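Local coordinates for protein glial cell-derived neurotrophic factor (Rattus norvegicus, PDB 1AGQ) that probably acts as a secreted neurotrophic growth factor that supports neurons by binding cell-surface receptors as a cystine-knot dimer, at residues 56-61 with 120-125. Residues are numbered along the deposited sequence; the frame is centred on the assembly and turned at random.
Sequences LGYETK and VYHILR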
loop_
_atom_site.group_PDB
_atom_site.type_symbol
_atom_site.label_atom_id
_atom_site.label_comp_id
_atom_site.label_asym_id
_atom_site.label_seq_id
_atom_site.Cartn_x
_atom_site.Cartn_y
_atom_site.Cartn_z
ATOM N N LEU B 56 16.254 24.326 -4.959
ATOM C CA LEU B 56 16.660 24.266 -6.363
ATOM C C LEU B 56 17.053 25.631 -6.913
ATOM O O LEU B 56 17.393 25.758 -8.089
ATOM C CB LEU B 56 15.530 23.682 -7.221
ATOM C CG LEU B 56 15.470 22.170 -7.479
ATOM C CD1 LEU B 56 16.402 21.424 -6.560
ATOM C CD2 LEU B 56 14.045 21.691 -7.296
ATOM N N GLY B 57 16.993 26.653 -6.071
ATOM C CA GLY B 57 17.377 27.977 -6.515
ATOM C C GLY B 57 16.282 28.798 -7.161
ATOM O O GLY B 57 16.546 29.886 -7.671
ATOM N N TYR B 58 15.048 28.304 -7.140
ATOM C CA TYR B 58 13.960 29.055 -7.756
ATOM C C TYR B 58 13.443 30.178 -6.865
ATOM O O TYR B 58 13.294 30.004 -5.661
ATOM C CB TYR B 58 12.790 28.130 -8.111
ATOM C CG TYR B 58 13.148 27.022 -9.085
ATOM C CD1 TYR B 58 13.614 27.303 -10.361
ATOM C CD2 TYR B 58 13.015 25.675 -8.710
ATOM C CE1 TYR B 58 13.940 26.288 -11.255
ATOM C CE2 TYR B 58 13.337 24.646 -9.608
ATOM C CZ TYR B 58 13.797 24.961 -10.878
ATOM O OH TYR B 58 14.107 23.958 -11.777
ATOM N N GLU B 59 13.183 31.329 -7.476
ATOM C CA GLU B 59 12.627 32.483 -6.784
ATOM C C GLU B 59 11.201 32.578 -7.342
ATOM O O GLU B 59 10.969 33.154 -8.400
ATOM C CB GLU B 59 13.464 33.726 -7.102
ATOM N N THR B 60 10.258 31.960 -6.633
ATOM C CA THR B 60 8.854 31.913 -7.046
ATOM C C THR B 60 7.920 31.697 -5.849
ATOM O O THR B 60 8.361 31.353 -4.756
ATOM C CB THR B 60 8.612 30.742 -8.052
ATOM O OG1 THR B 60 7.219 30.665 -8.377
ATOM C CG2 THR B 60 9.038 29.424 -7.434
ATOM N N LYS B 61 6.624 31.913 -6.062
ATOM C CA LYS B 61 5.615 31.705 -5.025
ATOM C C LYS B 61 4.935 30.351 -5.289
ATOM O O LYS B 61 4.024 29.942 -4.575
ATOM C CB LYS B 61 4.561 32.811 -5.068
ATOM N N VAL B 120 10.802 33.917 -15.852
ATOM C CA VAL B 120 11.619 32.916 -16.523
ATOM C C VAL B 120 10.885 31.568 -16.424
ATOM O O VAL B 120 10.420 31.159 -15.352
ATOM C CB VAL B 120 13.006 32.771 -15.875
ATOM C CG1 VAL B 120 13.706 31.515 -16.398
ATOM C CG2 VAL B 120 13.836 34.017 -16.161
ATOM N N TYR B 121 10.766 30.900 -17.562
ATOM C CA TYR B 121 10.082 29.619 -17.642
ATOM C C TYR B 121 10.958 28.483 -17.115
ATOM O O TYR B 121 12.146 28.408 -17.422
ATOM C CB TYR B 121 9.692 29.331 -19.097
ATOM C CG TYR B 121 9.110 27.950 -19.311
ATOM C CD1 TYR B 121 9.942 26.843 -19.480
ATOM C CD2 TYR B 121 7.740 27.752 -19.360
ATOM C CE1 TYR B 121 9.401 25.571 -19.692
ATOM C CE2 TYR B 121 7.197 26.500 -19.570
ATOM C CZ TYR B 121 8.037 25.415 -19.737
ATOM O OH TYR B 121 7.476 24.170 -19.962
ATOM N N HIS B 122 10.361 27.606 -16.308
ATOM C CA HIS B 122 11.068 26.464 -15.744
ATOM C C HIS B 122 10.137 25.269 -15.751
ATOM O O HIS B 122 8.916 25.422 -15.637
ATOM C CB HIS B 122 11.452 26.717 -14.289
ATOM C CG HIS B 122 12.390 27.856 -14.093
ATOM N ND1 HIS B 122 13.728 27.783 -14.419
ATOM C CD2 HIS B 122 12.203 29.077 -13.538
ATOM C CE1 HIS B 122 14.322 28.915 -14.073
ATOM N NE2 HIS B 122 13.417 29.713 -13.537
ATOM N N ILE B 123 10.704 24.071 -15.872
ATOM C CA ILE B 123 9.887 22.854 -15.836
ATOM C C ILE B 123 10.592 21.854 -14.910
ATOM O O ILE B 123 11.818 21.692 -14.956
ATOM C CB ILE B 123 9.685 22.251 -17.268
ATOM C CG1 ILE B 123 8.903 20.937 -17.191
ATOM C CG2 ILE B 123 11.030 22.003 -17.934
ATOM C CD1 ILE B 123 8.225 20.563 -18.478
ATOM N N LEU B 124 9.831 21.251 -14.016
ATOM C CA LEU B 124 10.379 20.240 -13.121
ATOM C C LEU B 124 9.855 18.939 -13.720
ATOM O O LEU B 124 8.654 18.797 -13.951
ATOM C CB LEU B 124 9.851 20.426 -11.702
ATOM C CG LEU B 124 10.173 21.780 -11.066
ATOM C CD1 LEU B 124 9.579 21.825 -9.670
ATOM C CD2 LEU B 124 11.676 21.987 -11.027
ATOM N N ARG B 125 10.776 18.020 -14.012
ATOM C CA ARG B 125 10.431 16.725 -14.608
ATOM C C ARG B 125 10.888 15.583 -13.674
ATOM O O ARG B 125 11.994 15.639 -13.124
ATOM C CB ARG B 125 11.157 16.566 -15.951
ATOM C CG ARG B 125 10.777 17.524 -17.067
ATOM C CD ARG B 125 11.723 17.298 -18.250
ATOM N NE ARG B 125 11.348 18.083 -19.424
ATOM C CZ ARG B 125 10.521 17.655 -20.371
ATOM N NH1 ARG B 125 9.984 16.441 -20.285
ATOM N NH2 ARG B 125 10.205 18.444 -21.390
HETATM O O HOH W 1 14.770 25.089 -14.806
#
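Y58 turns one edge of its ring onto a face of the H122 imidazole. This is a T-shaped (edge-to-face) stack, with centroids 4.8 Å apart and planes at 60°. The leading atom is Y58 CE1, which lies 3.5 Å from H122 ND1 and is offset toward the rim of the imidazole. L124 CD2 comes obliquely to the CE2 and OH side of the tyrosine, 3.2 Å from Y58 OH. A water lies at the tyrosine edge, in the ring plane.

The contact joins the far ends of the two fingers of the TGF-beta-like cystine-knot fold: a loop on one and a strand on the other. Residues 56-61 lie in the loop between strands 43-50 and 63-70. Strand 121-124 pairs antiparallel with strand 112-115. Y58 also makes an edge-to-face pair with F114 on that neighbouring strand. A backbone hydrogen bond between E59 and D117 also ties the two fingers.

In H122, CG lies anti to the carbonyl carbon (chi1 -63°), which sets one imidazole face against Y58 CE1. Both ring nitrogens have partners: NE2 bonds D116 OD2, and ND1 bonds the water at 2.9 Å. These two bonds should limit rotation of the imidazole. L124 CD2 packs 3.4 Å from Y58 CE2 and 4.4 Å from L56 CD2. L56 and L124 also pack on M79 of the second subunit, so this apolar end adjoins the dimer interface. The same water makes a weak 3.3 Å hydrogen bond with Y58 OH.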